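4-aminobutyrate transaminase (Acinetobacter baumannii, PDB 6WOP) catalyses pyridoxal-phosphate-dependent transfer of the amino group of 4-aminobutyrate to 2-oxoglutarate, as a class-III aminotransferase. Local coordinates at the interface of chains A and B. Numbering follows the deposited sequence. Chains: chain A/B, 4-aminobutyrate transaminase.

The three contacts sample one two-fold symmetric interface. Contact 1 lies about 19 Å from contact 2 and about 16 Å from contact 3, while contacts 2 and 3 are about 24 Å apart, all between C-alpha centres. The segment 290-302 runs through all of them: residues 290-295 form one side of contact 3, A:Thr298, at the place of the family threonine that reaches the neighbouring subunit's cofactor phosphate, enters contact 1, and B:Tyr299 and B:Ser302 enter contact 2. His76 recurs, from chain A in contact 1 and chain B in contact 2. Class-III aminotransferases build active sites at such interfaces, so pairing and catalysis are probably coupled.

Contact 1: the interface of chains A and B. Residues chain A 76-78, 80-81, 298; chain B 48, 50-51, 380, 382.
A:Val81 and B:Ile51 meet at the apolar centre, branch against chain: CG2 of A:Val81 lies 3.6 Å from CG1 of B:Ile51 and also touches its terminal methyl CD1. The valine places CG1 anti to its backbone N (chi1 169°), which leaves CG2 as the branch facing the isoleucine. The same methyl also meets B:Leu382, whose side chain crosses the valine at about a right angle and sets CD2 3.9 Å from A:Val81 CG2. B:Ile51 is extended beyond CG1, and its CD1 ends 4.0 Å from the amide NE2 of A:Gln80, where the apolar core gives way to polar groups. A:Ala78 offers its methyl to the carbonyl of B:Gly50, in the short helix 49-52, with A:Ala78 CB 3.6 Å from B:Gly50 O. That carbonyl is gripped by A:His76, the polar rim of the patch. The imidazole N-H enters in the carbonyl plane, on a lone pair, and the oxygen lies almost in the ring plane. Backbone N of A:Ala78 sits above one ring face, near the rim, and probably limits the tilt of the imidazole. A:His76 NE2 donates to B:Gly50 O over 3.0 Å, nearly straight at 174°.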
ATOM      1  N   HIS A  76      15.756 -29.232 -18.172  1.00 13.99           N
ATOM      2  CA  HIS A  76      15.228 -28.633 -16.947  1.00 14.17           C
ATOM      3  C   HIS A  76      15.494 -29.569 -15.778  1.00 17.47           C
ATOM      4  O   HIS A  76      15.079 -30.746 -15.810  1.00 18.13           O
ATOM      5  CB  HIS A  76      13.706 -28.391 -17.032  1.00 14.46           C
ATOM      6  CG  HIS A  76      13.135 -27.968 -15.707  1.00 16.86           C
ATOM      7  ND1 HIS A  76      13.175 -26.663 -15.244  1.00 16.43           N
ATOM      8  CD2 HIS A  76      12.518 -28.697 -14.746  1.00 16.35           C
ATOM      9  CE1 HIS A  76      12.590 -26.614 -14.054  1.00 13.10           C
ATOM     10  NE2 HIS A  76      12.183 -27.835 -13.739  1.00 13.74           N
ATOM     11  N   THR A  77      16.199 -29.067 -14.745  1.00 16.47           N
ATOM     12  CA  THR A  77      16.292 -29.767 -13.464  1.00 16.75           C
ATOM     13  C   THR A  77      15.678 -29.012 -12.299  1.00 18.03           C
ATOM     14  O   THR A  77      15.458 -29.636 -11.249  1.00 17.49           O
ATOM     15  CB  THR A  77      17.766 -30.040 -13.101  1.00 19.65           C
ATOM     16  OG1 THR A  77      18.469 -28.797 -12.919  1.00 20.68           O
ATOM     17  CG2 THR A  77      18.474 -30.879 -14.185  1.00 21.95           C
ATOM     18  N   ALA A  78      15.401 -27.701 -12.459  1.00 18.67           N
ATOM     19  CA  ALA A  78      15.210 -26.717 -11.396  1.00 17.91           C
ATOM     20  C   ALA A  78      16.541 -26.515 -10.708  1.00 16.84           C
ATOM     21  O   ALA A  78      16.981 -27.373  -9.934  1.00 16.96           O
ATOM     22  CB  ALA A  78      14.127 -27.131 -10.384  1.00 17.14           C
ATOM     23  N   GLN A  80      17.578 -24.835  -8.334  1.00 16.73           N
ATOM     24  CA  GLN A  80      17.641 -24.884  -6.882  1.00 19.13           C
ATOM     25  C   GLN A  80      17.500 -26.304  -6.355  1.00 20.78           C
ATOM     26  O   GLN A  80      17.822 -26.530  -5.175  1.00 23.80           O
ATOM     27  CB  GLN A  80      16.572 -23.939  -6.272  1.00 23.91           C
ATOM     28  CG  GLN A  80      15.200 -24.403  -6.515  1.00 31.94           C
ATOM     29  CD  GLN A  80      14.173 -23.329  -6.172  1.00 43.69           C
ATOM     30  OE1 GLN A  80      14.253 -22.176  -6.659  1.00 48.87           O
ATOM     31  NE2 GLN A  80      13.203 -23.703  -5.319  1.00 43.27           N
ATOM     32  N   VAL A  81      17.071 -27.259  -7.203  1.00 17.08           N
ATOM     33  CA  VAL A  81      17.034 -28.668  -6.792  1.00 19.14           C
ATOM     34  C   VAL A  81      18.380 -29.291  -7.161  1.00 19.72           C
ATOM     35  O   VAL A  81      19.109 -29.787  -6.297  1.00 20.84           O
ATOM     36  CB  VAL A  81      15.871 -29.475  -7.432  1.00 22.46           C
ATOM     37  CG1 VAL A  81      16.039 -30.975  -7.178  1.00 22.89           C
ATOM     38  CG2 VAL A  81      14.479 -29.020  -6.873  1.00 21.53           C
ATOM     39  N   THR A 298      11.361 -21.541 -10.631  1.00 20.30           N
ATOM     40  CA  THR A 298      11.281 -22.846 -11.301  1.00 18.91           C
ATOM     41  C   THR A 298      12.029 -22.835 -12.627  1.00 19.79           C
ATOM     42  O   THR A 298      12.890 -23.686 -12.896  1.00 18.72           O
ATOM     43  CB  THR A 298       9.801 -23.202 -11.537  1.00 20.20           C
ATOM     44  OG1 THR A 298       9.139 -23.361 -10.289  1.00 22.12           O
ATOM     45  CG2 THR A 298       9.692 -24.558 -12.297  1.00 17.95           C
TER
ATOM     46  N   ALA B  48      11.587 -36.047  -8.034  1.00 18.77           N
ATOM     47  CA  ALA B  48      11.382 -34.611  -8.031  1.00 19.23           C
ATOM     48  C   ALA B  48      10.739 -34.064  -9.301  1.00 18.98           C
ATOM     49  O   ALA B  48       9.924 -33.148  -9.196  1.00 24.57           O
ATOM     50  CB  ALA B  48      12.720 -33.872  -7.803  1.00 20.34           C
ATOM     51  N   GLY B  50      11.951 -32.091 -11.412  1.00 13.71           N
ATOM     52  CA  GLY B  50      12.232 -30.652 -11.480  1.00 18.34           C
ATOM     53  C   GLY B  50      11.186 -29.815 -10.771  1.00 20.29           C
ATOM     54  O   GLY B  50      10.931 -28.671 -11.181  1.00 18.29           O
ATOM     55  N   ILE B  51      10.585 -30.357  -9.713  1.00 18.49           N
ATOM     56  CA  ILE B  51       9.450 -29.798  -8.960  1.00 16.08           C
ATOM     57  C   ILE B  51       8.212 -29.735  -9.860  1.00 15.21           C
ATOM     58  O   ILE B  51       7.704 -28.632 -10.161  1.00 14.66           O
ATOM     59  CB  ILE B  51       9.691 -28.407  -8.348  1.00 21.35           C
ATOM     60  CG1 ILE B  51      11.114 -28.241  -7.774  1.00 21.02           C
ATOM     61  CG2 ILE B  51       8.717 -28.263  -7.176  1.00 23.13           C
ATOM     62  CD1 ILE B  51      11.387 -26.786  -7.213  1.00 26.69           C
ATOM     63  N   LEU B 380      16.216 -39.368  -5.697  1.00 22.79           N
ATOM     64  CA  LEU B 380      16.115 -37.924  -5.480  1.00 19.75           C
ATOM     65  C   LEU B 380      14.719 -37.573  -4.942  1.00 23.30           C
ATOM     66  O   LEU B 380      13.702 -37.804  -5.625  1.00 22.84           O
ATOM     67  CB  LEU B 380      16.455 -37.198  -6.785  1.00 19.67           C
ATOM     68  CG  LEU B 380      16.253 -35.662  -6.794  1.00 20.89           C
ATOM     69  CD1 LEU B 380      17.241 -35.023  -5.729  1.00 23.52           C
ATOM     70  CD2 LEU B 380      16.499 -35.088  -8.192  1.00 19.40           C
ATOM     71  N   LEU B 382      12.121 -34.779  -2.690  1.00 19.06           N
ATOM     72  CA  LEU B 382      11.808 -33.435  -2.229  1.00 19.37           C
ATOM     73  C   LEU B 382      11.034 -33.462  -0.924  1.00 22.46           C
ATOM     74  O   LEU B 382      10.139 -34.303  -0.745  1.00 22.47           O
ATOM     75  CB  LEU B 382      10.971 -32.704  -3.273  1.00 23.47           C
ATOM     76  CG  LEU B 382      11.687 -32.436  -4.604  1.00 26.23           C
ATOM     77  CD1 LEU B 382      10.779 -31.666  -5.606  1.00 25.87           C
ATOM     78  CD2 LEU B 382      13.018 -31.674  -4.407  1.00 28.76           C
TER

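Contact 2: the interface of chains A and B. Residues chain A 110, 274, 276; chain B 76, 110, 276, 299, 302.
The loop after the 3-10 helix 269-272 of chain A presses A:Pro276 against B:Tyr299, close to where strand 104-109 runs into the turn that begins helix 112-127, the phosphate-binding region of this aminotransferase family. A:Pro276 lies over one face of the phenol ring: its CA stands 3.4 Å from the ring centroid, a CH-pi contact over the centre and not the rim. The tyrosine CG is anti to its own carbonyl carbon (chi1 -71°), which brings the ring to the proline, and chi2 of -43° turns one face toward A:Pro276 CA. Farther round, CG of the proline rests 4.1 Å from CB of B:Ser302. The two copies of Thr110 meet methyl to methyl, A:Thr110 CG2 to B:Thr110 CG2 at 3.5 Å, each with CG2 anti to its backbone N; each methyl also touches CB of the opposite Pro276. At the other end, CA of A:Gly274 packs 3.8 Å from CB of B:His76. Polar contact is made through water 1, which is 2.9 Å from the backbone N of A:Gly274 and 3.1 Å from the phenol OH of B:Tyr299. By buttressing these loops from the neighbouring subunit, the contact joins the halves of the dimer and may keep the cofactor-binding segments in register.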
ATOM      1  N   THR A 110      14.138 -15.776 -15.285  1.00 13.11           N
ATOM      2  CA  THR A 110      13.576 -16.094 -16.602  1.00 15.60           C
ATOM      3  C   THR A 110      13.204 -14.867 -17.412  1.00 16.74           C
ATOM      4  O   THR A 110      13.549 -14.799 -18.599  1.00 15.24           O
ATOM      5  CB  THR A 110      12.368 -17.009 -16.474  1.00 19.56           C
ATOM      6  OG1 THR A 110      12.715 -18.128 -15.633  1.00 21.20           O
ATOM      7  CG2 THR A 110      11.955 -17.579 -17.875  1.00 14.21           C
ATOM      8  N   GLY A 274      17.097 -15.291 -28.189  1.00 15.40           N
ATOM      9  CA  GLY A 274      15.882 -15.928 -28.637  1.00 16.31           C
ATOM     10  C   GLY A 274      15.348 -17.036 -27.723  1.00 15.83           C
ATOM     11  O   GLY A 274      14.423 -17.770 -28.153  1.00 17.76           O
ATOM     12  N   PRO A 276      14.186 -17.976 -23.389  1.00 17.35           N
ATOM     13  CA  PRO A 276      13.830 -17.202 -22.164  1.00 14.01           C
ATOM     14  C   PRO A 276      14.878 -17.359 -21.075  1.00 15.98           C
ATOM     15  O   PRO A 276      15.068 -18.457 -20.514  1.00 14.57           O
ATOM     16  CB  PRO A 276      12.479 -17.786 -21.738  1.00 13.70           C
ATOM     17  CG  PRO A 276      11.860 -18.269 -23.031  1.00 17.02           C
ATOM     18  CD  PRO A 276      13.070 -18.846 -23.808  1.00 16.66           C
TER
ATOM     19  N   HIS B  76      11.813 -17.223 -31.592  1.00 16.83           N
ATOM     20  CA  HIS B  76      11.306 -16.015 -30.922  1.00 17.02           C
ATOM     21  C   HIS B  76      10.942 -14.983 -31.981  1.00 14.92           C
ATOM     22  O   HIS B  76      11.794 -14.596 -32.793  1.00 16.90           O
ATOM     23  CB  HIS B  76      12.329 -15.387 -29.968  1.00 17.07           C
ATOM     24  CG  HIS B  76      11.847 -14.076 -29.395  1.00 17.90           C
ATOM     25  ND1 HIS B  76      11.006 -14.010 -28.300  1.00 16.12           N
ATOM     26  CD2 HIS B  76      12.081 -12.785 -29.771  1.00 17.60           C
ATOM     27  CE1 HIS B  76      10.765 -12.737 -28.008  1.00 16.48           C
ATOM     28  NE2 HIS B  76      11.378 -11.973 -28.907  1.00 20.19           N
ATOM     29  N   THR B 110       5.128 -16.678 -19.518  1.00 15.21           N
ATOM     30  CA  THR B 110       6.346 -17.475 -19.386  1.00 16.86           C
ATOM     31  C   THR B 110       6.373 -18.256 -18.079  1.00 15.12           C
ATOM     32  O   THR B 110       6.556 -19.470 -18.101  1.00 15.46           O
ATOM     33  CB  THR B 110       7.575 -16.548 -19.534  1.00 18.89           C
ATOM     34  OG1 THR B 110       7.437 -15.818 -20.778  1.00 18.82           O
ATOM     35  CG2 THR B 110       8.909 -17.391 -19.678  1.00 16.27           C
ATOM     36  N   PRO B 276      10.282 -23.209 -20.698  1.00 15.75           N
ATOM     37  CA  PRO B 276       9.508 -22.157 -19.971  1.00 15.59           C
ATOM     38  C   PRO B 276       8.250 -21.671 -20.692  1.00 19.90           C
ATOM     39  O   PRO B 276       8.336 -21.085 -21.791  1.00 18.38           O
ATOM     40  CB  PRO B 276      10.512 -21.013 -19.803  1.00 12.81           C
ATOM     41  CG  PRO B 276      11.940 -21.730 -19.831  1.00 13.82           C
ATOM     42  CD  PRO B 276      11.688 -22.817 -20.928  1.00 14.51           C
ATOM     43  N   TYR B 299       8.798 -12.772 -23.587  1.00 17.63           N
ATOM     44  CA  TYR B 299       8.990 -14.205 -23.778  1.00 15.99           C
ATOM     45  C   TYR B 299       7.696 -15.027 -23.757  1.00 18.50           C
ATOM     46  O   TYR B 299       7.748 -16.235 -23.999  1.00 22.70           O
ATOM     47  CB  TYR B 299       9.862 -14.740 -22.632  1.00 15.21           C
ATOM     48  CG  TYR B 299      11.328 -14.316 -22.687  1.00 15.00           C
ATOM     49  CD1 TYR B 299      12.050 -14.327 -23.904  1.00 18.13           C
ATOM     50  CD2 TYR B 299      12.015 -14.063 -21.527  1.00 15.71           C
ATOM     51  CE1 TYR B 299      13.419 -14.026 -23.908  1.00 18.82           C
ATOM     52  CE2 TYR B 299      13.380 -13.688 -21.535  1.00 17.92           C
ATOM     53  CZ  TYR B 299      14.061 -13.677 -22.733  1.00 19.76           C
ATOM     54  OH  TYR B 299      15.426 -13.346 -22.742  1.00 15.41           O
ATOM     55  N   SER B 302       6.493 -18.675 -25.635  1.00 16.22           N
ATOM     56  CA  SER B 302       7.685 -18.900 -26.455  1.00 18.45           C
ATOM     57  C   SER B 302       7.414 -19.982 -27.522  1.00 19.77           C
ATOM     58  O   SER B 302       6.898 -21.049 -27.188  1.00 16.93           O
ATOM     59  CB  SER B 302       8.818 -19.326 -25.513  1.00 23.06           C
ATOM     60  OG  SER B 302       9.977 -19.774 -26.204  1.00 22.45           O
TER
HETATM   61  O   HOH W   1      16.502 -14.385 -25.490  1.00 16.72           O

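Contact 3: the interface of chains A and B. Residues chain A 290-295; chain B 18-21.
B:Gly19, B:Arg18 and A:Pro292 bury most surface here, where the loop of chain B that follows helix 4-15 lies along the glycine-rich stretch 290-295 of chain A. The carbonyl oxygen of B:Gly19 is the polar anchor. B:Gly19 O accepts from A:Gly293 N at 3.0 Å, a bond bent to 130° at the hydrogen, and from A:Leu295 N at 3.1 Å, and the two donors reach it from opposite faces of the carbonyl plane, both well out of that plane. CA of B:Gly19 packs 3.8 Å from CA of A:Pro292. The proline ring sits against the carbonyl of B:Arg18, with CB and CG both near its oxygen, while the arginine side chain crosses the ring obliquely. CG of B:Arg18 stands between its backbone N and carbonyl carbon (chi1 82°), and the chain then extends to NE, carrying the guanidinium alongside A:Asn291. CA of A:Asn291 lies over the centre of one guanidinium face. The amide plane is turned 68° from the guanidinium, and the oxygen OD1 of A:Asn291 comes to 3.3 Å from B:Arg18 NH1, a proximity that would suit the positive charge. Beyond the anchor, A:Leu295 and B:Val20 form a parallel beta bridge, and CB of the leucine rests 3.8 Å from CG2 of the valine. Water 2 closes this end, 2.9 Å from A:Leu295 O and 3.0 Å from B:Gly21 N.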
ATOM      1  N   PRO A 290      20.086 -11.140   0.381  1.00 18.27           N
ATOM      2  CA  PRO A 290      18.991 -12.072   0.711  1.00 19.23           C
ATOM      3  C   PRO A 290      19.518 -13.384   1.265  1.00 23.83           C
ATOM      4  O   PRO A 290      20.586 -13.860   0.867  1.00 22.49           O
ATOM      5  CB  PRO A 290      18.279 -12.298  -0.624  1.00 18.88           C
ATOM      6  CG  PRO A 290      18.528 -11.000  -1.425  1.00 18.00           C
ATOM      7  CD  PRO A 290      19.988 -10.653  -1.019  1.00 16.29           C
ATOM      8  N   ASN A 291      18.767 -13.961   2.206  1.00 18.24           N
ATOM      9  CA  ASN A 291      19.145 -15.226   2.800  1.00 19.11           C
ATOM     10  C   ASN A 291      18.792 -16.406   1.890  1.00 18.93           C
ATOM     11  O   ASN A 291      17.962 -16.290   0.974  1.00 20.27           O
ATOM     12  CB  ASN A 291      18.447 -15.382   4.145  1.00 19.72           C
ATOM     13  CG  ASN A 291      18.987 -14.441   5.182  1.00 30.48           C
ATOM     14  OD1 ASN A 291      20.066 -14.667   5.729  1.00 27.87           O
ATOM     15  ND2 ASN A 291      18.225 -13.380   5.493  1.00 30.15           N
ATOM     16  N   PRO A 292      19.474 -17.531   2.058  1.00 19.67           N
ATOM     17  CA  PRO A 292      19.210 -18.676   1.189  1.00 22.35           C
ATOM     18  C   PRO A 292      17.738 -19.059   1.263  1.00 25.00           C
ATOM     19  O   PRO A 292      17.143 -19.120   2.344  1.00 21.98           O
ATOM     20  CB  PRO A 292      20.089 -19.778   1.782  1.00 24.09           C
ATOM     21  CG  PRO A 292      21.142 -19.096   2.534  1.00 27.21           C
ATOM     22  CD  PRO A 292      20.518 -17.820   3.066  1.00 27.77           C
ATOM     23  N   GLY A 293      17.160 -19.309   0.109  1.00 20.15           N
ATOM     24  CA  GLY A 293      15.742 -19.530  -0.033  1.00 23.46           C
ATOM     25  C   GLY A 293      15.018 -18.295  -0.500  1.00 26.77           C
ATOM     26  O   GLY A 293      13.895 -18.395  -0.996  1.00 27.47           O
ATOM     27  N   GLY A 294      15.656 -17.131  -0.350  1.00 20.25           N
ATOM     28  CA  GLY A 294      15.043 -15.850  -0.654  1.00 23.38           C
ATOM     29  C   GLY A 294      14.971 -15.504  -2.111  1.00 22.20           C
ATOM     30  O   GLY A 294      14.212 -14.599  -2.476  1.00 22.41           O
ATOM     31  N   LEU A 295      15.750 -16.179  -2.960  1.00 21.92           N
ATOM     32  CA  LEU A 295      15.771 -15.918  -4.378  1.00 17.69           C
ATOM     33  C   LEU A 295      15.609 -17.253  -5.104  1.00 23.49           C
ATOM     34  O   LEU A 295      16.079 -18.281  -4.625  1.00 27.11           O
ATOM     35  CB  LEU A 295      17.105 -15.299  -4.825  1.00 19.31           C
ATOM     36  CG  LEU A 295      17.509 -13.934  -4.280  1.00 21.92           C
ATOM     37  CD1 LEU A 295      18.935 -13.525  -4.782  1.00 21.32           C
ATOM     38  CD2 LEU A 295      16.443 -12.914  -4.694  1.00 18.02           C
TER
ATOM     39  N   ARG B  18      24.251 -16.132  -2.318  1.00 21.50           N
ATOM     40  CA  ARG B  18      23.794 -17.164  -1.480  1.00 24.80           C
ATOM     41  C   ARG B  18      22.280 -17.306  -1.428  1.00 25.65           C
ATOM     42  O   ARG B  18      21.786 -18.286  -0.963  1.00 23.28           O
ATOM     43  CB  ARG B  18      24.299 -16.925  -0.078  1.00 26.69           C
ATOM     44  CG  ARG B  18      23.451 -15.956   0.669  1.00 27.75           C
ATOM     45  CD  ARG B  18      24.022 -15.595   2.024  1.00 28.85           C
ATOM     46  NE  ARG B  18      23.455 -14.355   2.465  1.00 29.70           N
ATOM     47  CZ  ARG B  18      22.979 -14.168   3.657  1.00 32.30           C
ATOM     48  NH1 ARG B  18      23.072 -15.131   4.516  1.00 36.96           N
ATOM     49  NH2 ARG B  18      22.485 -13.028   4.008  1.00 33.02           N
ATOM     50  N   GLY B  19      21.552 -16.308  -1.873  1.00 22.04           N
ATOM     51  CA  GLY B  19      20.108 -16.343  -1.696  1.00 24.15           C
ATOM     52  C   GLY B  19      19.408 -17.395  -2.516  1.00 22.34           C
ATOM     53  O   GLY B  19      18.269 -17.750  -2.196  1.00 24.67           O
ATOM     54  N   VAL B  20      20.046 -17.910  -3.575  1.00 21.85           N
ATOM     55  CA  VAL B  20      19.484 -19.052  -4.291  1.00 24.31           C
ATOM     56  C   VAL B  20      19.942 -20.311  -3.555  1.00 24.05           C
ATOM     57  O   VAL B  20      21.107 -20.714  -3.648  1.00 26.07           O
ATOM     58  CB  VAL B  20      19.878 -19.074  -5.783  1.00 29.85           C
ATOM     59  CG1 VAL B  20      19.129 -20.201  -6.485  1.00 31.82           C
ATOM     60  CG2 VAL B  20      19.511 -17.718  -6.468  1.00 30.39           C
ATOM     61  N   GLY B  21      19.025 -20.929  -2.834  1.00 27.70           N
ATOM     62  CA  GLY B  21      19.360 -22.132  -2.133  1.00 31.73           C
ATOM     63  C   GLY B  21      19.517 -23.214  -3.171  1.00 32.56           C
ATOM     64  O   GLY B  21      18.899 -23.158  -4.246  1.00 34.23           O
TER
HETATM   65  O   HOH W   2      16.002 -20.822  -3.185  1.00 39.51           O